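Local structure of siderophore enterobactin esterase (Emericella nidulans, 6GUO) at residues Gly130-Leu135 / Ala171-Phe176; Ser191-Asn196 / Glu250-Asn255. The protein hydrolyses the ester bonds of the bacterial xenosiderophore enterobactin, releasing N-(2,3-dihydroxybenzoyl)-L-serine so that iron is set free inside the fungal cell. All coordinates share one frame; numbering follows the deposited sequence.

Overall arrangement
Contacts 1 and 2 lie in series along one alpha/beta-hydrolase chain, with centres about 18 Å apart. Contact 1, buried in the fold, joins the start of helix 131-150 to the later part of helix 166-177, two helices linked through the central strand 156-164. Contact 2 lies further from the centre of the chain: it sets the loop after strand 184-188 against the junction of helices 239-252 and 254-268. The two meet where Leu172 CD1 packs on Ile192 CG1, 4.0 Å apart. Helix 166-177 begins just after Ser165, the middle of a GxSxG pattern consistent with a nucleophile elbow, so contact 1 and the 191-196 side of contact 2 both involve the helix that follows this probable active-site turn.

Contact 1: residues Gly130-Leu135 / Ala171-Phe176; sequences GADEFL and ALHALF
The crossing of two helices beside the sheet of an alpha/beta-hydrolase is pinned here by a buried histidine-carboxylate pair, His173 with Asp132. Helix 131-150 has barely begun, with Gly130 at its N-cap position, when it passes helix 166-177 at -78°, the short axes 10.7 Å apart. At that spacing side chains have to bridge the helices. His173 reaches across with CG anti to its own backbone N (chi1 176°), which carries the ring out to the other helix. There NE2 donates to Asp132 OD1 over 2.6 Å in an almost straight bond. The oxygen lies in the imidazole plane, at the ring edge where the N-H points, whereas the ring nitrogen meets the syn side of OD1 from 31° out of the carboxylate plane. The side chains cross at roughly a right angle. Histidine suits this buried place because both its nitrogens find partners: ND1 bonds to Glu202 of helix 199-208. Carboxylates at both ring nitrogens fix its rotation and would probably favour the doubly protonated, cationic form. Pro108 and Pro109, from the loop before helix 131-150, touch His173 and Asp132 respectively.

Apolar contacts accompany the polar pair. The small methyl of Ala131 brings CB to 4.0 Å from His173 CD2, approaching the ring obliquely. One turn further along, Leu135 extends its CD2 branch to Ala174 CB, 3.6 Å away; the short alanine lets this branched side chain come close to the backbone of helix 166-177. Ala174 also touches Tyr185 of strand 184-188, so the contact continues into the layer beneath. Polar bridge and methyl packing together join neighbouring helices of the layered alpha/beta-hydrolase fold.

Contact 2: residues Ser191-Asn196 / Glu250-Asn255; sequences SIWWNN and EQRRMN
Trp193 and Arg252 form a cation-pi stack in the alpha/beta-hydrolase fold, joining the loop after strand 184-188 to the junction of helices 239-252 and 254-268. The two long side chains run side by side in the same direction. Beginning at CB, 3.6 Å from Trp193 CD1, the arginine follows one face of the indole. Its CG makes a CH-pi contact 3.6 Å from the centroid of the five-membered ring, nearly on the ring normal. The chain stays extended from CG to NE and brings the guanidinium over CZ2 at the six-membered ring, the planes 19° apart and the centres separated by 4.5 Å. Tryptophan offers a broad, electron-rich face to both the aliphatic stem and the charge of the arginine.

Beyond this pair, Met254 turns its flexible thioether toward residues 191-196, bringing CE to 4.5 Å from Ser191 CA; the same residue packs on Phe224 of strand 219-225. Ser191 in turn bonds through its backbone to Ser165, tying this region to the probable nucleophile elbow. Between the backbones sits a water that accepts from Trp193 N at 3.0 Å and donates to Arg252 O at 2.7 Å.

Contact 1: residues Gly130-Leu135 / Ala171-Phe176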
ATOM      1  N   GLY A 130      26.910  -9.433   3.107  1.00 22.02           N
ATOM      2  CA  GLY A 130      27.114  -8.055   3.558  1.00 22.60           C
ATOM      3  C   GLY A 130      26.144  -7.531   4.610  1.00 20.94           C
ATOM      4  O   GLY A 130      26.140  -6.330   4.879  1.00 19.94           O
ATOM      5  N   ALA A 131      25.338  -8.404   5.219  1.00 20.39           N
ATOM      6  CA  ALA A 131      24.285  -7.952   6.149  1.00 20.66           C
ATOM      7  C   ALA A 131      24.807  -7.308   7.426  1.00 21.33           C
ATOM      8  O   ALA A 131      24.214  -6.343   7.911  1.00 20.19           O
ATOM      9  CB  ALA A 131      23.332  -9.081   6.490  1.00 20.93           C
ATOM     10  N   ASP A 132      25.905  -7.827   7.971  1.00 22.38           N
ATOM     11  CA  ASP A 132      26.502  -7.219   9.166  1.00 23.77           C
ATOM     12  C   ASP A 132      27.028  -5.815   8.880  1.00 23.11           C
ATOM     13  O   ASP A 132      26.854  -4.916   9.702  1.00 21.80           O
ATOM     14  CB  ASP A 132      27.595  -8.112   9.762  1.00 26.02           C
ATOM     15  CG  ASP A 132      27.037  -9.383  10.380  1.00 29.12           C
ATOM     16  OD1 ASP A 132      25.870  -9.382  10.826  1.00 30.56           O
ATOM     17  OD2 ASP A 132      27.767 -10.390  10.428  1.00 32.67           O
ATOM     18  N   GLU A 133      27.646  -5.631   7.712  1.00 22.98           N
ATOM     19  CA  GLU A 133      28.103  -4.309   7.263  1.00 23.90           C
ATOM     20  C   GLU A 133      26.931  -3.341   7.087  1.00 21.34           C
ATOM     21  O   GLU A 133      26.996  -2.187   7.510  1.00 19.90           O
ATOM     22  CB  GLU A 133      28.879  -4.417   5.944  1.00 27.17           C
ATOM     23  CG  GLU A 133      30.217  -5.134   6.061  1.00 31.87           C
ATOM     24  CD  GLU A 133      30.886  -5.391   4.719  1.00 37.33           C
ATOM     25  OE1 GLU A 133      30.441  -4.838   3.689  1.00 38.68           O
ATOM     26  OE2 GLU A 133      31.871  -6.157   4.697  1.00 41.34           O
ATOM     27  N   PHE A 134      25.859  -3.829   6.468  1.00 19.93           N
ATOM     28  CA  PHE A 134      24.665  -3.022   6.219  1.00 19.40           C
ATOM     29  C   PHE A 134      23.940  -2.636   7.511  1.00 19.22           C
ATOM     30  O   PHE A 134      23.487  -1.508   7.682  1.00 17.86           O
ATOM     31  CB  PHE A 134      23.716  -3.782   5.279  1.00 19.45           C
ATOM     32  CG  PHE A 134      22.630  -2.932   4.680  1.00 19.81           C
ATOM     33  CD1 PHE A 134      22.912  -1.675   4.143  1.00 21.16           C
ATOM     34  CD2 PHE A 134      21.322  -3.404   4.617  1.00 19.66           C
ATOM     35  CE1 PHE A 134      21.914  -0.900   3.583  1.00 21.05           C
ATOM     36  CE2 PHE A 134      20.320  -2.630   4.052  1.00 21.80           C
ATOM     37  CZ  PHE A 134      20.612  -1.378   3.535  1.00 21.53           C
ATOM     38  N   LEU A 135      23.849  -3.574   8.419  1.00 19.78           N
ATOM     39  CA  LEU A 135      23.225  -3.347   9.715  1.00 22.04           C
ATOM     40  C   LEU A 135      24.015  -2.325  10.546  1.00 20.90           C
ATOM     41  O   LEU A 135      23.431  -1.466  11.207  1.00 20.51           O
ATOM     42  CB  LEU A 135      23.109  -4.680  10.446  1.00 25.27           C
ATOM     43  CG  LEU A 135      22.332  -4.779  11.755  1.00 28.18           C
ATOM     44  CD1 LEU A 135      21.090  -3.898  11.764  1.00 28.94           C
ATOM     45  CD2 LEU A 135      21.937  -6.232  11.974  1.00 29.14           C
ATOM     46  N   ALA A 171      15.938  -8.783   8.454  1.00 16.17           N
ATOM     47  CA  ALA A 171      15.244  -8.474   9.708  1.00 16.46           C
ATOM     48  C   ALA A 171      15.428  -9.570  10.761  1.00 16.59           C
ATOM     49  O   ALA A 171      15.720  -9.271  11.928  1.00 17.31           O
ATOM     50  CB  ALA A 171      13.766  -8.227   9.454  1.00 16.41           C
ATOM     51  N   LEU A 172      15.274 -10.827  10.347  1.00 16.22           N
ATOM     52  CA  LEU A 172      15.502 -11.969  11.241  1.00 16.95           C
ATOM     53  C   LEU A 172      16.949 -12.041  11.721  1.00 17.16           C
ATOM     54  O   LEU A 172      17.201 -12.249  12.916  1.00 17.39           O
ATOM     55  CB  LEU A 172      15.097 -13.283  10.566  1.00 16.89           C
ATOM     56  CG  LEU A 172      13.593 -13.455  10.298  1.00 17.50           C
ATOM     57  CD1 LEU A 172      13.326 -14.769   9.585  1.00 18.34           C
ATOM     58  CD2 LEU A 172      12.770 -13.367  11.577  1.00 18.43           C
ATOM     59  N   HIS A 173      17.895 -11.855  10.801  1.00 16.75           N
ATOM     60  CA  HIS A 173      19.317 -11.801  11.165  1.00 17.50           C
ATOM     61  C   HIS A 173      19.609 -10.719  12.219  1.00 17.30           C
ATOM     62  O   HIS A 173      20.325 -10.977  13.187  1.00 18.47           O
ATOM     63  CB  HIS A 173      20.189 -11.596   9.925  1.00 19.01           C
ATOM     64  CG  HIS A 173      21.641 -11.442  10.240  1.00 20.88           C
ATOM     65  ND1 HIS A 173      22.416 -12.490  10.685  1.00 21.92           N
ATOM     66  CD2 HIS A 173      22.449 -10.358  10.214  1.00 21.41           C
ATOM     67  CE1 HIS A 173      23.647 -12.061  10.899  1.00 22.78           C
ATOM     68  NE2 HIS A 173      23.692 -10.770  10.624  1.00 22.02           N
ATOM     69  N   ALA A 174      19.035  -9.529  12.037  1.00 14.52           N
ATOM     70  CA  ALA A 174      19.174  -8.444  13.007  1.00 17.68           C
ATOM     71  C   ALA A 174      18.628  -8.867  14.370  1.00 17.62           C
ATOM     72  O   ALA A 174      19.331  -8.764  15.373  1.00 18.11           O
ATOM     73  CB  ALA A 174      18.474  -7.187  12.513  1.00 17.71           C
ATOM     74  N   LEU A 175      17.393  -9.377  14.393  1.00 17.89           N
ATOM     75  CA  LEU A 175      16.780  -9.890  15.630  1.00 18.00           C
ATOM     76  C   LEU A 175      17.650 -10.930  16.360  1.00 17.88           C
ATOM     77  O   LEU A 175      17.885 -10.811  17.565  1.00 17.65           O
ATOM     78  CB  LEU A 175      15.392 -10.489  15.340  1.00 18.17           C
ATOM     79  CG  LEU A 175      14.685 -11.263  16.458  1.00 18.69           C
ATOM     80  CD1 LEU A 175      14.468 -10.389  17.680  1.00 19.16           C
ATOM     81  CD2 LEU A 175      13.361 -11.825  15.963  1.00 19.04           C
ATOM     82  N   PHE A 176      18.128 -11.935  15.631  1.00 17.90           N
ATOM     83  CA  PHE A 176      18.796 -13.078  16.257  1.00 18.99           C
ATOM     84  C   PHE A 176      20.221 -12.785  16.717  1.00 19.55           C
ATOM     85  O   PHE A 176      20.672 -13.394  17.677  1.00 22.60           O
ATOM     86  CB  PHE A 176      18.778 -14.312  15.340  1.00 19.19           C
ATOM     87  CG  PHE A 176      17.392 -14.792  14.975  1.00 19.44           C
ATOM     88  CD1 PHE A 176      16.334 -14.735  15.890  1.00 19.87           C
ATOM     89  CD2 PHE A 176      17.146 -15.322  13.714  1.00 19.43           C
ATOM     90  CE1 PHE A 176      15.072 -15.180  15.543  1.00 19.94           C
ATOM     91  CE2 PHE A 176      15.881 -15.768  13.366  1.00 19.71           C
ATOM     92  CZ  PHE A 176      14.843 -15.698  14.280  1.00 20.02           C
TER

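Contact 2: residues Ser191-Asn196 / Glu250-Asn255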
ATOM      1  N   SER A 191      13.113 -14.951   3.556  1.00 18.03           N
ATOM      2  CA  SER A 191      13.744 -16.022   2.784  1.00 19.12           C
ATOM      3  C   SER A 191      14.453 -17.019   3.706  1.00 18.31           C
ATOM      4  O   SER A 191      15.679 -17.174   3.664  1.00 17.74           O
ATOM      5  CB  SER A 191      14.716 -15.430   1.759  1.00 20.44           C
ATOM      6  OG  SER A 191      14.054 -14.487   0.941  1.00 21.47           O
ATOM      7  N   ILE A 192      13.660 -17.716   4.517  1.00 17.76           N
ATOM      8  CA  ILE A 192      14.182 -18.647   5.520  1.00 15.36           C
ATOM      9  C   ILE A 192      14.956 -19.776   4.833  1.00 19.02           C
ATOM     10  O   ILE A 192      16.000 -20.191   5.328  1.00 19.11           O
ATOM     11  CB  ILE A 192      13.056 -19.164   6.459  1.00 19.03           C
ATOM     12  CG1 ILE A 192      12.570 -18.006   7.344  1.00 19.03           C
ATOM     13  CG2 ILE A 192      13.541 -20.325   7.331  1.00 19.57           C
ATOM     14  CD1 ILE A 192      11.306 -18.274   8.130  1.00 19.23           C
ATOM     15  N   TRP A 193      14.465 -20.216   3.672  1.00 19.45           N
ATOM     16  CA  TRP A 193      15.158 -21.186   2.800  1.00 19.81           C
ATOM     17  C   TRP A 193      16.631 -20.889   2.490  1.00 20.11           C
ATOM     18  O   TRP A 193      17.407 -21.820   2.271  1.00 20.02           O
ATOM     19  CB  TRP A 193      14.407 -21.341   1.464  1.00 19.97           C
ATOM     20  CG  TRP A 193      14.355 -20.084   0.640  1.00 20.29           C
ATOM     21  CD1 TRP A 193      13.379 -19.128   0.661  1.00 19.73           C
ATOM     22  CD2 TRP A 193      15.320 -19.649  -0.326  1.00 21.62           C
ATOM     23  NE1 TRP A 193      13.678 -18.124  -0.226  1.00 19.65           N
ATOM     24  CE2 TRP A 193      14.863 -18.415  -0.847  1.00 21.11           C
ATOM     25  CE3 TRP A 193      16.526 -20.181  -0.804  1.00 22.38           C
ATOM     26  CZ2 TRP A 193      15.569 -17.705  -1.825  1.00 22.33           C
ATOM     27  CZ3 TRP A 193      17.233 -19.472  -1.776  1.00 23.33           C
ATOM     28  CH2 TRP A 193      16.751 -18.245  -2.271  1.00 23.23           C
ATOM     29  N   TRP A 194      16.998 -19.607   2.450  1.00 19.70           N
ATOM     30  CA  TRP A 194      18.311 -19.170   1.961  1.00 20.70           C
ATOM     31  C   TRP A 194      19.500 -19.911   2.576  1.00 22.18           C
ATOM     32  O   TRP A 194      19.589 -20.067   3.794  1.00 20.89           O
ATOM     33  CB  TRP A 194      18.490 -17.659   2.153  1.00 21.48           C
ATOM     34  CG  TRP A 194      19.789 -17.169   1.604  1.00 21.67           C
ATOM     35  CD1 TRP A 194      20.081 -16.901   0.300  1.00 22.17           C
ATOM     36  CD2 TRP A 194      20.983 -16.917   2.345  1.00 22.19           C
ATOM     37  NE1 TRP A 194      21.386 -16.481   0.182  1.00 22.37           N
ATOM     38  CE2 TRP A 194      21.962 -16.483   1.422  1.00 22.70           C
ATOM     39  CE3 TRP A 194      21.323 -17.007   3.700  1.00 22.84           C
ATOM     40  CZ2 TRP A 194      23.261 -16.144   1.813  1.00 23.17           C
ATOM     41  CZ3 TRP A 194      22.615 -16.670   4.090  1.00 23.87           C
ATOM     42  CH2 TRP A 194      23.565 -16.241   3.147  1.00 23.98           C
ATOM     43  N   ASN A 195      20.403 -20.356   1.704  1.00 23.50           N
ATOM     44  CA  ASN A 195      21.635 -21.026   2.099  1.00 25.22           C
ATOM     45  C   ASN A 195      21.379 -22.203   3.043  1.00 26.84           C
ATOM     46  O   ASN A 195      21.864 -22.228   4.177  1.00 26.16           O
ATOM     47  CB  ASN A 195      22.599 -20.011   2.728  1.00 25.98           C
ATOM     48  CG  ASN A 195      23.981 -20.577   2.930  1.00 28.38           C
ATOM     49  OD1 ASN A 195      24.414 -21.442   2.171  1.00 28.34           O
ATOM     50  ND2 ASN A 195      24.679 -20.103   3.963  1.00 29.83           N
ATOM     51  N   ASN A 196      20.588 -23.162   2.566  1.00 29.67           N
ATOM     52  CA  ASN A 196      20.217 -24.348   3.346  1.00 31.56           C
ATOM     53  C   ASN A 196      19.677 -23.967   4.735  1.00 29.67           C
ATOM     54  O   ASN A 196      20.054 -24.551   5.754  1.00 29.88           O
ATOM     55  CB  ASN A 196      21.419 -25.302   3.449  1.00 33.82           C
ATOM     56  CG  ASN A 196      21.037 -26.689   3.941  1.00 37.47           C
ATOM     57  OD1 ASN A 196      19.893 -27.123   3.803  1.00 40.03           O
ATOM     58  ND2 ASN A 196      22.001 -27.392   4.524  1.00 37.93           N
ATOM     59  N   GLU A 250       8.025 -25.125  -3.859  1.00 24.93           N
ATOM     60  CA  GLU A 250       8.234 -26.312  -3.027  1.00 26.71           C
ATOM     61  C   GLU A 250       9.606 -26.293  -2.341  1.00 27.14           C
ATOM     62  O   GLU A 250       9.716 -26.688  -1.185  1.00 29.75           O
ATOM     63  CB  GLU A 250       8.046 -27.597  -3.842  1.00 28.92           C
ATOM     64  CG  GLU A 250       8.002 -28.876  -3.006  1.00 31.58           C
ATOM     65  CD  GLU A 250       9.361 -29.526  -2.760  1.00 33.72           C
ATOM     66  OE1 GLU A 250      10.343 -29.219  -3.473  1.00 34.70           O
ATOM     67  OE2 GLU A 250       9.441 -30.369  -1.841  1.00 36.42           O
ATOM     68  N   GLN A 251      10.637 -25.832  -3.049  1.00 26.36           N
ATOM     69  CA  GLN A 251      11.986 -25.724  -2.472  1.00 28.40           C
ATOM     70  C   GLN A 251      12.073 -24.662  -1.377  1.00 27.60           C
ATOM     71  O   GLN A 251      12.713 -24.878  -0.341  1.00 28.88           O
ATOM     72  CB  GLN A 251      13.020 -25.414  -3.556  1.00 33.50           C
ATOM     73  CG  GLN A 251      13.243 -26.559  -4.529  1.00 37.35           C
ATOM     74  CD  GLN A 251      14.297 -26.258  -5.574  1.00 43.29           C
ATOM     75  OE1 GLN A 251      14.859 -25.162  -5.619  1.00 47.63           O
ATOM     76  NE2 GLN A 251      14.574 -27.238  -6.426  1.00 46.43           N
ATOM     77  N   ARG A 252      11.432 -23.523  -1.616  1.00 25.25           N
ATOM     78  CA  ARG A 252      11.516 -22.378  -0.707  1.00 25.34           C
ATOM     79  C   ARG A 252      10.631 -22.518   0.517  1.00 23.74           C
ATOM     80  O   ARG A 252      10.941 -21.950   1.564  1.00 23.43           O
ATOM     81  CB  ARG A 252      11.231 -21.086  -1.456  1.00 26.80           C
ATOM     82  CG  ARG A 252      12.331 -20.799  -2.457  1.00 29.39           C
ATOM     83  CD  ARG A 252      12.094 -19.535  -3.246  1.00 32.03           C
ATOM     84  NE  ARG A 252      13.125 -19.383  -4.270  1.00 34.56           N
ATOM     85  CZ  ARG A 252      13.426 -18.253  -4.903  1.00 38.09           C
ATOM     86  NH1 ARG A 252      12.784 -17.115  -4.637  1.00 41.43           N
ATOM     87  NH2 ARG A 252      14.395 -18.259  -5.815  1.00 40.19           N
ATOM     88  N   ARG A 253       9.530 -23.259   0.386  1.00 23.02           N
ATOM     89  CA  ARG A 253       8.760 -23.709   1.540  1.00 24.14           C
ATOM     90  C   ARG A 253       8.376 -22.538   2.458  1.00 22.98           C
ATOM     91  O   ARG A 253       8.497 -22.619   3.681  1.00 22.09           O
ATOM     92  CB  ARG A 253       9.589 -24.760   2.288  1.00 24.95           C
ATOM     93  CG  ARG A 253       8.811 -25.630   3.248  1.00 26.39           C
ATOM     94  CD  ARG A 253       9.635 -26.826   3.682  1.00 25.61           C
ATOM     95  NE  ARG A 253       8.871 -27.652   4.611  1.00 16.37           N
ATOM     96  CZ  ARG A 253       8.805 -27.474   5.934  1.00 20.38           C
ATOM     97  NH1 ARG A 253       8.057 -28.306   6.657  1.00 13.27           N
ATOM     98  NH2 ARG A 253       9.462 -26.489   6.541  1.00 23.59           N
ATOM     99  N   MET A 254       7.920 -21.445   1.851  1.00 21.78           N
ATOM    100  CA  MET A 254       7.708 -20.189   2.573  1.00 21.28           C
ATOM    101  C   MET A 254       6.731 -20.333   3.744  1.00 20.08           C
ATOM    102  O   MET A 254       7.047 -19.930   4.868  1.00 21.08           O
ATOM    103  CB  MET A 254       7.217 -19.102   1.614  1.00 20.00           C
ATOM    104  CG  MET A 254       7.014 -17.728   2.239  1.00 19.29           C
ATOM    105  SD  MET A 254       8.501 -17.023   2.963  1.00 21.32           S
ATOM    106  CE  MET A 254       9.524 -16.760   1.515  1.00 20.80           C
ATOM    107  N   ASN A 255       5.568 -20.922   3.471  1.00 19.97           N
ATOM    108  CA  ASN A 255       4.468 -21.002   4.438  1.00 20.55           C
ATOM    109  C   ASN A 255       4.857 -21.849   5.652  1.00 21.19           C
ATOM    110  O   ASN A 255       4.704 -21.412   6.795  1.00 21.55           O
ATOM    111  CB  ASN A 255       3.194 -21.601   3.813  1.00 20.49           C
ATOM    112  CG  ASN A 255       2.688 -20.832   2.601  1.00 20.65           C
ATOM    113  OD1 ASN A 255       3.452 -20.199   1.867  1.00 20.74           O
ATOM    114  ND2 ASN A 255       1.379 -20.908   2.373  1.00 21.15           N
TER
HETATM  115  O   HOH W   1      11.455 -19.971   3.388  1.00 20.96           O